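Local atomic coordinates of ABC transporter, periplasmic solute-binding protein (Rhizobium meliloti, PDB entry 4WED), a protein that probably captures a small ligand, perhaps a peptide or a nickel complex, in the periplasm and hands it to an ABC import system. Residues Val434-Thr440 with Leu456-Asn461; Gly299-Ile305 with Val384-Met389; Pro270-Thr274 with Thr422-Pro426. The contacts are given in a common frame with arbitrary orientation. Residue numbers count along the deposited sequence, not the author numbering.

Contact 1 of 3, residues Val434-Thr440 with Leu456-Asn461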
ATOM      1  N   VAL A 434       9.803   4.267   8.979  1.00 53.27           N
ATOM      2  CA  VAL A 434       9.996   5.490   9.680  1.00 57.78           C
ATOM      3  C   VAL A 434       8.860   5.702  10.675  1.00 60.63           C
ATOM      4  O   VAL A 434       9.110   5.966  11.855  1.00 63.45           O
ATOM      5  CB  VAL A 434      10.079   6.662   8.685  1.00 61.60           C
ATOM      6  CG1 VAL A 434       9.893   7.997   9.389  1.00 61.02           C
ATOM      7  CG2 VAL A 434      11.437   6.637   7.962  1.00 63.03           C
ATOM      8  N   ALA A 435       7.616   5.597  10.202  1.00 58.66           N
ATOM      9  CA  ALA A 435       6.477   5.945  11.027  1.00 59.72           C
ATOM     10  C   ALA A 435       6.297   4.977  12.199  1.00 64.25           C
ATOM     11  O   ALA A 435       5.896   5.405  13.286  1.00 64.55           O
ATOM     12  CB  ALA A 435       5.218   5.995  10.199  1.00 59.53           C
ATOM     13  N   LEU A 436       6.610   3.694  11.989  1.00 61.97           N
ATOM     14  CA  LEU A 436       6.308   2.681  12.981  1.00 66.68           C
ATOM     15  C   LEU A 436       7.532   2.187  13.745  1.00 67.01           C
ATOM     16  O   LEU A 436       7.390   1.469  14.728  1.00 65.56           O
ATOM     17  CB  LEU A 436       5.636   1.470  12.323  1.00 65.65           C
ATOM     18  CG  LEU A 436       4.326   1.720  11.557  1.00 68.32           C
ATOM     19  CD1 LEU A 436       3.824   0.383  11.000  1.00 71.30           C
ATOM     20  CD2 LEU A 436       3.240   2.356  12.415  1.00 65.97           C
ATOM     21  N   CYS A 437       8.721   2.536  13.280  1.00 65.32           N
ATOM     22  CA  CYS A 437       9.918   1.980  13.864  1.00 65.43           C
ATOM     23  C   CYS A 437      10.970   2.986  14.313  1.00 66.40           C
ATOM     24  O   CYS A 437      11.755   2.662  15.186  1.00 73.06           O
ATOM     25  CB  CYS A 437      10.538   0.984  12.909  1.00 65.05           C
ATOM     26  SG  CYS A 437       9.482  -0.442  12.587  1.00 67.31           S
ATOM     27  N   LEU A 438      11.007   4.189  13.755  1.00 64.79           N
ATOM     28  CA  LEU A 438      11.986   5.174  14.201  1.00 66.43           C
ATOM     29  C   LEU A 438      11.498   5.876  15.490  1.00 70.35           C
ATOM     30  O   LEU A 438      10.463   6.551  15.468  1.00 68.47           O
ATOM     31  CB  LEU A 438      12.259   6.198  13.080  1.00 66.24           C
ATOM     32  CG  LEU A 438      13.401   7.270  13.247  1.00 65.45           C
ATOM     33  CD1 LEU A 438      14.811   6.744  13.054  1.00 64.38           C
ATOM     34  CD2 LEU A 438      13.207   8.393  12.257  1.00 64.60           C
ATOM     35  N   SER A 439      12.230   5.719  16.600  1.00 73.80           N
ATOM     36  CA  SER A 439      11.908   6.440  17.864  1.00 78.57           C
ATOM     37  C   SER A 439      11.625   7.920  17.685  1.00 79.47           C
ATOM     38  O   SER A 439      10.636   8.416  18.193  1.00 82.77           O
ATOM     39  CB  SER A 439      13.030   6.342  18.905  1.00 81.50           C
ATOM     40  OG  SER A 439      12.970   5.122  19.602  1.00 89.10           O
ATOM     41  N   THR A 440      12.528   8.623  17.000  1.00 80.04           N
ATOM     42  CA  THR A 440      12.485  10.072  16.926  1.00 80.00           C
ATOM     43  C   THR A 440      11.279  10.587  16.130  1.00 80.05           C
ATOM     44  O   THR A 440      10.824  11.672  16.378  1.00 85.57           O
ATOM     45  CB  THR A 440      13.802  10.632  16.357  1.00 80.21           C
ATOM     46  OG1 THR A 440      14.095  10.014  15.107  1.00 76.87           O
ATOM     47  CG2 THR A 440      14.949  10.367  17.311  1.00 81.60           C
ATOM     48  N   LEU A 456      18.296   0.545  16.751  1.00 66.13           N
ATOM     49  CA  LEU A 456      17.575   0.523  15.491  1.00 62.63           C
ATOM     50  C   LEU A 456      17.554   1.868  14.771  1.00 63.38           C
ATOM     51  O   LEU A 456      17.660   1.941  13.533  1.00 63.85           O
ATOM     52  CB  LEU A 456      16.142   0.105  15.735  1.00 64.72           C
ATOM     53  CG  LEU A 456      15.293  -0.174  14.494  1.00 65.72           C
ATOM     54  CD1 LEU A 456      15.971  -1.170  13.569  1.00 64.94           C
ATOM     55  CD2 LEU A 456      13.898  -0.680  14.869  1.00 66.96           C
ATOM     56  N   ASP A 457      17.367   2.933  15.529  1.00 63.60           N
ATOM     57  CA  ASP A 457      17.334   4.247  14.917  1.00 68.42           C
ATOM     58  C   ASP A 457      18.520   4.452  13.996  1.00 69.32           C
ATOM     59  O   ASP A 457      18.341   4.759  12.825  1.00 71.58           O
ATOM     60  CB  ASP A 457      17.221   5.350  15.971  1.00 68.76           C
ATOM     61  CG  ASP A 457      15.796   5.452  16.532  1.00 69.38           C
ATOM     62  OD1 ASP A 457      14.869   4.687  16.082  1.00 65.49           O
ATOM     63  OD2 ASP A 457      15.605   6.286  17.430  1.00 68.57           O
ATOM     64  N   PRO A 458      19.722   4.205  14.490  1.00 70.87           N
ATOM     65  CA  PRO A 458      20.873   4.425  13.627  1.00 72.91           C
ATOM     66  C   PRO A 458      20.788   3.702  12.295  1.00 68.41           C
ATOM     67  O   PRO A 458      21.236   4.198  11.282  1.00 70.25           O
ATOM     68  CB  PRO A 458      22.035   3.888  14.465  1.00 75.86           C
ATOM     69  CG  PRO A 458      21.608   4.121  15.863  1.00 77.69           C
ATOM     70  CD  PRO A 458      20.128   3.864  15.865  1.00 76.23           C
ATOM     71  N   LEU A 459      20.201   2.530  12.294  1.00 70.82           N
ATOM     72  CA  LEU A 459      20.145   1.721  11.091  1.00 69.61           C
ATOM     73  C   LEU A 459      19.064   2.262  10.192  1.00 66.96           C
ATOM     74  O   LEU A 459      19.233   2.313   8.968  1.00 68.26           O
ATOM     75  CB  LEU A 459      19.828   0.276  11.457  1.00 71.44           C
ATOM     76  CG  LEU A 459      20.800  -0.369  12.443  1.00 72.76           C
ATOM     77  CD1 LEU A 459      20.219  -1.712  12.908  1.00 74.04           C
ATOM     78  CD2 LEU A 459      22.174  -0.526  11.792  1.00 72.26           C
ATOM     79  N   ILE A 460      17.957   2.690  10.785  1.00 64.13           N
ATOM     80  CA  ILE A 460      16.903   3.325   9.964  1.00 63.83           C
ATOM     81  C   ILE A 460      17.404   4.625   9.331  1.00 66.13           C
ATOM     82  O   ILE A 460      17.247   4.810   8.114  1.00 65.29           O
ATOM     83  CB  ILE A 460      15.587   3.560  10.739  1.00 64.76           C
ATOM     84  CG1 ILE A 460      14.994   2.218  11.206  1.00 59.95           C
ATOM     85  CG2 ILE A 460      14.563   4.285   9.855  1.00 63.67           C
ATOM     86  CD1 ILE A 460      13.847   2.373  12.185  1.00 60.26           C
ATOM     87  N   ASN A 461      18.036   5.491  10.144  1.00 68.81           N
ATOM     88  CA  ASN A 461      18.645   6.750   9.666  1.00 70.31           C
ATOM     89  C   ASN A 461      19.647   6.558   8.529  1.00 71.57           C
ATOM     90  O   ASN A 461      19.684   7.321   7.558  1.00 72.74           O
ATOM     91  CB  ASN A 461      19.331   7.482  10.825  1.00 73.48           C
ATOM     92  CG  ASN A 461      18.333   8.071  11.828  1.00 78.28           C
ATOM     93  OD1 ASN A 461      17.200   8.476  11.481  1.00 74.79           O
ATOM     94  ND2 ASN A 461      18.757   8.140  13.083  1.00 80.68           N
TER
HETATM   95  O   HOH W   1      13.621   2.437  17.066  1.00 72.05           O

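Contact 2 of 3, residues Gly299-Ile305 with Val384-Met389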
ATOM      1  N   GLY A 299       5.360 -20.195  17.527  1.00 67.85           N
ATOM      2  CA  GLY A 299       4.222 -20.878  18.161  1.00 65.41           C
ATOM      3  C   GLY A 299       2.893 -20.590  17.484  1.00 63.03           C
ATOM      4  O   GLY A 299       1.891 -21.248  17.744  1.00 68.30           O
ATOM      5  N   ILE A 300       2.894 -19.611  16.595  1.00 63.96           N
ATOM      6  CA  ILE A 300       1.696 -19.172  15.899  1.00 63.20           C
ATOM      7  C   ILE A 300       1.634 -19.850  14.543  1.00 66.37           C
ATOM      8  O   ILE A 300       2.700 -20.120  13.930  1.00 68.44           O
ATOM      9  CB  ILE A 300       1.760 -17.652  15.731  1.00 63.23           C
ATOM     10  CG1 ILE A 300       1.406 -16.999  17.065  1.00 66.12           C
ATOM     11  CG2 ILE A 300       0.830 -17.171  14.629  1.00 66.26           C
ATOM     12  CD1 ILE A 300       1.712 -15.500  17.132  1.00 68.84           C
ATOM     13  N   ASP A 301       0.405 -20.125  14.077  1.00 65.11           N
ATOM     14  CA  ASP A 301       0.166 -20.633  12.725  1.00 67.39           C
ATOM     15  C   ASP A 301      -0.443 -19.572  11.787  1.00 69.49           C
ATOM     16  O   ASP A 301      -1.633 -19.302  11.811  1.00 67.54           O
ATOM     17  CB  ASP A 301      -0.712 -21.863  12.741  1.00 71.38           C
ATOM     18  CG  ASP A 301      -0.721 -22.577  11.412  1.00 76.05           C
ATOM     19  OD1 ASP A 301      -1.015 -21.962  10.379  1.00 82.25           O
ATOM     20  OD2 ASP A 301      -0.431 -23.770  11.385  1.00 88.63           O
ATOM     21  N   ARG A 302       0.396 -18.995  10.949  1.00 70.36           N
ATOM     22  CA  ARG A 302      -0.027 -17.959  10.032  1.00 66.09           C
ATOM     23  C   ARG A 302      -1.050 -18.507   9.067  1.00 65.69           C
ATOM     24  O   ARG A 302      -1.990 -17.831   8.707  1.00 67.51           O
ATOM     25  CB  ARG A 302       1.178 -17.394   9.294  1.00 59.04           C
ATOM     26  CG  ARG A 302       1.984 -16.429  10.134  1.00 55.14           C
ATOM     27  CD  ARG A 302       3.469 -16.674  10.025  1.00 53.09           C
ATOM     28  NE  ARG A 302       4.212 -15.679  10.770  1.00 51.91           N
ATOM     29  CZ  ARG A 302       4.749 -15.879  11.961  1.00 53.62           C
ATOM     30  NH1 ARG A 302       4.639 -17.045  12.554  1.00 58.76           N
ATOM     31  NH2 ARG A 302       5.402 -14.909  12.561  1.00 57.48           N
ATOM     32  N   ALA A 303      -0.843 -19.742   8.645  1.00 65.56           N
ATOM     33  CA  ALA A 303      -1.751 -20.419   7.722  1.00 63.76           C
ATOM     34  C   ALA A 303      -3.171 -20.537   8.264  1.00 62.55           C
ATOM     35  O   ALA A 303      -4.122 -20.429   7.509  1.00 67.22           O
ATOM     36  CB  ALA A 303      -1.204 -21.794   7.373  1.00 62.46           C
ATOM     37  N   ALA A 304      -3.306 -20.770   9.560  1.00 61.68           N
ATOM     38  CA  ALA A 304      -4.604 -20.814  10.224  1.00 63.25           C
ATOM     39  C   ALA A 304      -5.182 -19.397  10.303  1.00 64.13           C
ATOM     40  O   ALA A 304      -6.382 -19.184  10.167  1.00 63.40           O
ATOM     41  CB  ALA A 304      -4.440 -21.396  11.618  1.00 63.59           C
ATOM     42  N   ILE A 305      -4.315 -18.416  10.519  1.00 65.46           N
ATOM     43  CA  ILE A 305      -4.755 -17.005  10.471  1.00 65.70           C
ATOM     44  C   ILE A 305      -5.373 -16.727   9.098  1.00 63.65           C
ATOM     45  O   ILE A 305      -6.430 -16.096   8.981  1.00 63.06           O
ATOM     46  CB  ILE A 305      -3.600 -16.007  10.637  1.00 65.92           C
ATOM     47  CG1 ILE A 305      -2.774 -16.297  11.885  1.00 70.38           C
ATOM     48  CG2 ILE A 305      -4.126 -14.574  10.687  1.00 65.25           C
ATOM     49  CD1 ILE A 305      -3.275 -15.650  13.130  1.00 73.13           C
ATOM     50  N   VAL A 384      -7.679 -17.614  17.688  1.00 74.16           N
ATOM     51  CA  VAL A 384      -6.815 -18.611  17.078  1.00 79.35           C
ATOM     52  C   VAL A 384      -5.478 -18.643  17.831  1.00 76.39           C
ATOM     53  O   VAL A 384      -5.020 -19.689  18.280  1.00 74.09           O
ATOM     54  CB  VAL A 384      -6.500 -18.268  15.610  1.00 84.43           C
ATOM     55  CG1 VAL A 384      -5.458 -19.229  15.035  1.00 87.29           C
ATOM     56  CG2 VAL A 384      -7.765 -18.293  14.777  1.00 87.85           C
ATOM     57  N   ILE A 385      -4.876 -17.470  17.960  1.00 69.88           N
ATOM     58  CA  ILE A 385      -3.575 -17.308  18.614  1.00 68.74           C
ATOM     59  C   ILE A 385      -3.596 -17.783  20.072  1.00 65.83           C
ATOM     60  O   ILE A 385      -2.747 -18.559  20.492  1.00 71.36           O
ATOM     61  CB  ILE A 385      -3.121 -15.831  18.536  1.00 65.96           C
ATOM     62  CG1 ILE A 385      -2.831 -15.484  17.074  1.00 69.78           C
ATOM     63  CG2 ILE A 385      -1.909 -15.575  19.412  1.00 65.11           C
ATOM     64  CD1 ILE A 385      -2.787 -14.009  16.778  1.00 69.60           C
ATOM     65  N   GLN A 386      -4.570 -17.316  20.829  1.00 62.56           N
ATOM     66  CA  GLN A 386      -4.679 -17.663  22.224  1.00 65.54           C
ATOM     67  C   GLN A 386      -4.673 -19.183  22.432  1.00 69.11           C
ATOM     68  O   GLN A 386      -4.121 -19.724  23.431  1.00 65.23           O
ATOM     69  CB  GLN A 386      -6.006 -17.106  22.739  1.00 66.24           C
ATOM     70  CG  GLN A 386      -6.442 -17.597  24.105  1.00 62.65           C
ATOM     71  CD  GLN A 386      -7.841 -17.115  24.441  1.00 66.85           C
ATOM     72  OE1 GLN A 386      -8.836 -17.663  23.948  1.00 70.70           O
ATOM     73  NE2 GLN A 386      -7.929 -16.094  25.289  1.00 65.75           N
ATOM     74  N   SER A 387      -5.353 -19.834  21.496  1.00 67.51           N
ATOM     75  CA  SER A 387      -5.490 -21.279  21.466  1.00 70.16           C
ATOM     76  C   SER A 387      -4.147 -21.959  21.095  1.00 73.12           C
ATOM     77  O   SER A 387      -3.806 -23.019  21.625  1.00 72.04           O
ATOM     78  CB  SER A 387      -6.602 -21.637  20.475  1.00 72.41           C
ATOM     79  OG  SER A 387      -6.540 -22.995  20.132  1.00 80.72           O
ATOM     80  N   GLU A 388      -3.398 -21.340  20.186  1.00 65.38           N
ATOM     81  CA  GLU A 388      -2.102 -21.831  19.787  1.00 66.19           C
ATOM     82  C   GLU A 388      -1.024 -21.595  20.840  1.00 64.21           C
ATOM     83  O   GLU A 388      -0.152 -22.433  21.008  1.00 64.42           O
ATOM     84  CB  GLU A 388      -1.696 -21.168  18.484  1.00 69.73           C
ATOM     85  CG  GLU A 388      -2.483 -21.721  17.317  1.00 73.15           C
ATOM     86  CD  GLU A 388      -2.296 -20.913  16.060  1.00 78.56           C
ATOM     87  OE1 GLU A 388      -1.617 -19.861  16.140  1.00 81.52           O
ATOM     88  OE2 GLU A 388      -2.816 -21.326  14.995  1.00 85.93           O
HETATM   89  N   MSE A 389      -1.085 -20.447  21.514  1.00 59.27           N
HETATM   90  CA  MSE A 389      -0.241 -20.128  22.674  1.00 56.10           C
HETATM   91  C   MSE A 389      -0.479 -21.051  23.841  1.00 58.43           C
HETATM   92  O   MSE A 389       0.434 -21.471  24.565  1.00 59.13           O
HETATM   93  CB  MSE A 389      -0.638 -18.720  23.082  1.00 60.03           C
HETATM   94  CG  MSE A 389      -0.263 -17.667  22.043  1.00 63.79           C
HETATM   95 SE   MSE A 389       1.667 -17.794  21.676  1.00 92.75          SE
HETATM   96  CE  MSE A 389       1.778 -19.073  20.160  1.00 85.89           C
TER
HETATM   97  O   HOH W   2       1.046 -23.829  18.714  1.00 74.02           O

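Contact 3 of 3, residues Pro270-Thr274 with Thr422-Pro426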
ATOM      1  N   PRO A 270      -1.416 -11.389  -3.734  1.00 62.67           N
ATOM      2  CA  PRO A 270      -0.880 -11.537  -2.358  1.00 61.63           C
ATOM      3  C   PRO A 270      -0.689 -10.208  -1.600  1.00 60.29           C
ATOM      4  O   PRO A 270      -0.622 -10.213  -0.367  1.00 64.26           O
ATOM      5  CB  PRO A 270       0.478 -12.207  -2.564  1.00 62.10           C
ATOM      6  CG  PRO A 270       0.456 -12.763  -3.932  1.00 63.75           C
ATOM      7  CD  PRO A 270      -0.496 -11.942  -4.746  1.00 63.04           C
ATOM      8  N   GLY A 271      -0.580  -9.094  -2.323  1.00 54.37           N
ATOM      9  CA  GLY A 271      -0.745  -7.800  -1.693  1.00 55.49           C
ATOM     10  C   GLY A 271       0.535  -7.152  -1.231  1.00 55.40           C
ATOM     11  O   GLY A 271       1.613  -7.661  -1.482  1.00 58.21           O
ATOM     12  N   ASN A 272       0.393  -6.014  -0.545  1.00 55.56           N
ATOM     13  CA  ASN A 272       1.522  -5.176  -0.173  1.00 54.78           C
ATOM     14  C   ASN A 272       1.430  -4.474   1.185  1.00 52.21           C
ATOM     15  O   ASN A 272       2.280  -3.647   1.525  1.00 57.68           O
ATOM     16  CB  ASN A 272       1.823  -4.169  -1.302  1.00 57.57           C
ATOM     17  CG  ASN A 272       0.627  -3.309  -1.674  1.00 58.47           C
ATOM     18  OD1 ASN A 272       0.122  -2.537  -0.877  1.00 59.66           O
ATOM     19  ND2 ASN A 272       0.221  -3.387  -2.915  1.00 66.12           N
ATOM     20  N   VAL A 273       0.455  -4.865   1.967  1.00 50.96           N
ATOM     21  CA  VAL A 273       0.233  -4.453   3.343  1.00 50.14           C
ATOM     22  C   VAL A 273       0.449  -5.737   4.173  1.00 50.95           C
ATOM     23  O   VAL A 273       0.024  -6.848   3.792  1.00 45.07           O
ATOM     24  CB  VAL A 273      -1.239  -3.942   3.593  1.00 51.98           C
ATOM     25  CG1 VAL A 273      -1.545  -3.721   5.070  1.00 52.94           C
ATOM     26  CG2 VAL A 273      -1.525  -2.629   2.867  1.00 53.49           C
ATOM     27  N   THR A 274       1.123  -5.571   5.310  1.00 50.94           N
ATOM     28  CA  THR A 274       1.416  -6.680   6.181  1.00 50.87           C
ATOM     29  C   THR A 274       0.725  -6.447   7.490  1.00 51.02           C
ATOM     30  O   THR A 274       0.735  -5.328   8.043  1.00 56.14           O
ATOM     31  CB  THR A 274       2.928  -6.845   6.401  1.00 49.51           C
ATOM     32  OG1 THR A 274       3.596  -6.762   5.117  1.00 50.33           O
ATOM     33  CG2 THR A 274       3.229  -8.200   7.099  1.00 50.02           C
ATOM     34  N   THR A 422       0.926  -2.437   7.967  1.00 53.07           N
ATOM     35  CA  THR A 422       1.770  -1.528   7.238  1.00 50.78           C
ATOM     36  C   THR A 422       0.959  -0.620   6.311  1.00 51.77           C
ATOM     37  O   THR A 422      -0.200  -0.843   6.022  1.00 54.33           O
ATOM     38  CB  THR A 422       2.924  -2.234   6.449  1.00 52.31           C
ATOM     39  OG1 THR A 422       2.427  -3.175   5.476  1.00 51.12           O
ATOM     40  CG2 THR A 422       3.859  -2.942   7.405  1.00 52.53           C
ATOM     41  N   TYR A 423       1.603   0.433   5.865  1.00 51.93           N
ATOM     42  CA  TYR A 423       0.962   1.430   5.057  1.00 54.48           C
ATOM     43  C   TYR A 423       0.669   0.904   3.648  1.00 51.48           C
ATOM     44  O   TYR A 423      -0.353   1.311   3.045  1.00 53.47           O
ATOM     45  CB  TYR A 423       1.838   2.687   4.993  1.00 56.99           C
ATOM     46  CG  TYR A 423       1.912   3.507   6.273  1.00 62.82           C
ATOM     47  CD1 TYR A 423       1.198   3.152   7.387  1.00 68.21           C
ATOM     48  CD2 TYR A 423       2.664   4.684   6.335  1.00 66.23           C
ATOM     49  CE1 TYR A 423       1.246   3.913   8.535  1.00 72.63           C
ATOM     50  CE2 TYR A 423       2.683   5.469   7.481  1.00 68.41           C
ATOM     51  CZ  TYR A 423       1.974   5.059   8.582  1.00 71.82           C
ATOM     52  OH  TYR A 423       1.953   5.753   9.764  1.00 75.80           O
ATOM     53  N   GLY A 424       1.541   0.045   3.114  1.00 46.38           N
ATOM     54  CA  GLY A 424       1.353  -0.484   1.750  1.00 48.05           C
ATOM     55  C   GLY A 424       1.909   0.402   0.619  1.00 49.35           C
ATOM     56  O   GLY A 424       2.360   1.519   0.850  1.00 50.01           O
ATOM     57  N   ALA A 425       1.907  -0.116  -0.609  1.00 49.95           N
ATOM     58  CA  ALA A 425       2.408   0.615  -1.756  1.00 49.82           C
ATOM     59  C   ALA A 425       1.525   1.811  -1.926  1.00 50.56           C
ATOM     60  O   ALA A 425       0.345   1.671  -1.701  1.00 49.57           O
ATOM     61  CB  ALA A 425       2.340  -0.236  -2.994  1.00 52.27           C
ATOM     62  N   PRO A 426       2.042   2.976  -2.334  1.00 49.41           N
ATOM     63  CA  PRO A 426       3.408   3.198  -2.774  1.00 49.44           C
ATOM     64  C   PRO A 426       4.289   3.904  -1.736  1.00 49.14           C
ATOM     65  O   PRO A 426       5.323   4.459  -2.093  1.00 49.92           O
ATOM     66  CB  PRO A 426       3.205   4.156  -3.947  1.00 50.61           C
ATOM     67  CG  PRO A 426       2.048   5.015  -3.500  1.00 49.04           C
ATOM     68  CD  PRO A 426       1.198   4.146  -2.612  1.00 48.19           C
TER
HETATM   69  O   HOH W   3      -1.654  -0.210  -2.562  1.00 54.51           O

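Contact 1 of 3, residues Val434-Thr440 with Leu456-Asn461
Helix 430-437 ends at Cys437, and the chain that leaves it passes the first turn of helix 457-465, with Leu438 and Asp457 nearest at 5.5 Å between CA atoms. The polar part centres on one carboxylate. Asp457 OD1 accepts a hydrogen bond from Ser439 N at 2.9 Å, so the side chain reaches across to a backbone amide just past the helix end. Water 1 donates to the same Asp457 OD1 (2.8 Å) and to Cys437 O (2.7 Å), tying the carboxylate to a carbonyl of the last helical turn as well. The apolar part lies beside it. Ile460 CD1 packs on Cys437 CB at 3.7 Å, Leu438 CD1 rests on Ile460 CB at 4.0 Å, and Leu456 CD2 meets Cys437 CB at 4.2 Å; Val434 CG2 adds a looser touch to Ile460 CG2 at 4.3 Å. Leu438 CD1 also comes within 3.3 Å of Asn461 OD1, a plain van der Waals contact. Lys448, from the intervening loop, donates to Leu438 O and Ala435 O. Leu456 and Leu459 touch Val478 and Trp481 of helix 471-485, so that helix 457-465 and the residue before it lie between helix 471-485 and the end of helix 430-437.

Contact 2 of 3, residues Gly299-Ile305 with Val384-Met389
Isoleucines and a selenomethionine form the apolar centre: Ile305 CD1 lies 4.0 Å from Ile385 CG1, Ile300 CG1 is 3.7 Å from the Met389 CE methyl, and Ile300 CD1 approaches Ile385 CG2 at 4.3 Å. Here the N-terminal end of helix 302-310, with its N-cap, packs against the middle of helix 378-392 in the type 2 periplasmic-binding fold of this family 5 protein. Strand 395-400, which follows helix 378-392, adds Leu396, whose side chain touches Ile385. Ala304 CB meets Val384 CG1 at 4.2 Å, and Glu388 OE2 is 3.7 Å from the same Ala304 CB. Gly299 lies close against Met389: Gly299 O is 3.3 Å from Met389 CE, and a CB on Gly299 would clash with that methyl.

Farther out, the buried Glu388 side chain bridges from its helix to the turn before helix 302-310. Its OE1 accepts from Asp301 N at 2.9 Å with a nearly straight angle of 167°, at the residue just before the helix. Asp301 itself is the N-cap: Asp301 OD1 accepts from Ala304 N at 2.7 Å, satisfying an amide of the first turn. Asp301 OD2 has a long, weak ion pair with Arg337, whose side chain also touches Glu388. At the edge, water 2 donates both to Gly299 O and to Glu388 O, each at 2.9 Å, linking the two backbones.

Contact 3 of 3, residues Pro270-Thr274 with Thr422-Pro426
Thr274 and Thr422 are joined by two hydrogen bonds: Thr422 N donates to Thr274 O at 2.9 Å, and Thr274 N donates to Thr422 OG1 at 2.7 Å. A side-chain hydroxyl thus accepts from the second amide, and the pairing carries on from strand 417-421 beyond its last residue. A third bond, Ala425 N to Asn272 OD1 at 3.0 Å, closes the far end, again with a side chain reaching a backbone amide. Water 3 donates to Ala425 O at 2.9 Å and, weakly, to Asn272 OD1 at 3.4 Å. Between these ends the backbones come close, with 4.4 Å between the CA atoms of Val273 and Gly424, and Gly424 CA makes a CA-H...O contact with Asn272 O at 3.3 Å. Such proximity needs a glycine: a CB on Gly424 would strike Val273 CG2 and, at these backbone angles, the carbonyl of Tyr423.

Packing is modest. Val273 CG2 covers Gly424 CA at 3.8 Å, and the Asn272 side chain lies against Ala425, its CG 3.8 Å from Ala425 CB. Thr274 OG1 has its own partner in Met320 O, while Val273 pairs through its backbone with Val494 of strand 488-500. Ala425 leads into the cis peptide before Pro426, and both residues touch Tyr71 of strand 69-71. The whole is an irregular extension of an antiparallel strand pair, 274-279 with 417-421, in the antiparallel sheet of this periplasmic binding fold where strand 274-279 lies between 417-421 and 488-500.

In the fold
The centre of contact 3 is about 4 Å from the centre of the chain, whereas contacts 1 and 2 have their centres about 20 and 25 Å from it. Contacts 1 and 3 meet directly: Tyr423 OH packs against Ala435 CB at 3.3 Å; segment 422-426 leads by a short loop into helix 430-437. Contact 2 stays apart, its nearest atoms about 8 Å from contact 3 and about 15 Å from contact 1. Along the chain it is nested within the long excursion that contact 3 closes, while contact 1 follows afterwards. The sodium ion, at Asp62 and Asp515, is about 12 Å from the side chain of Ala425 in contact 3.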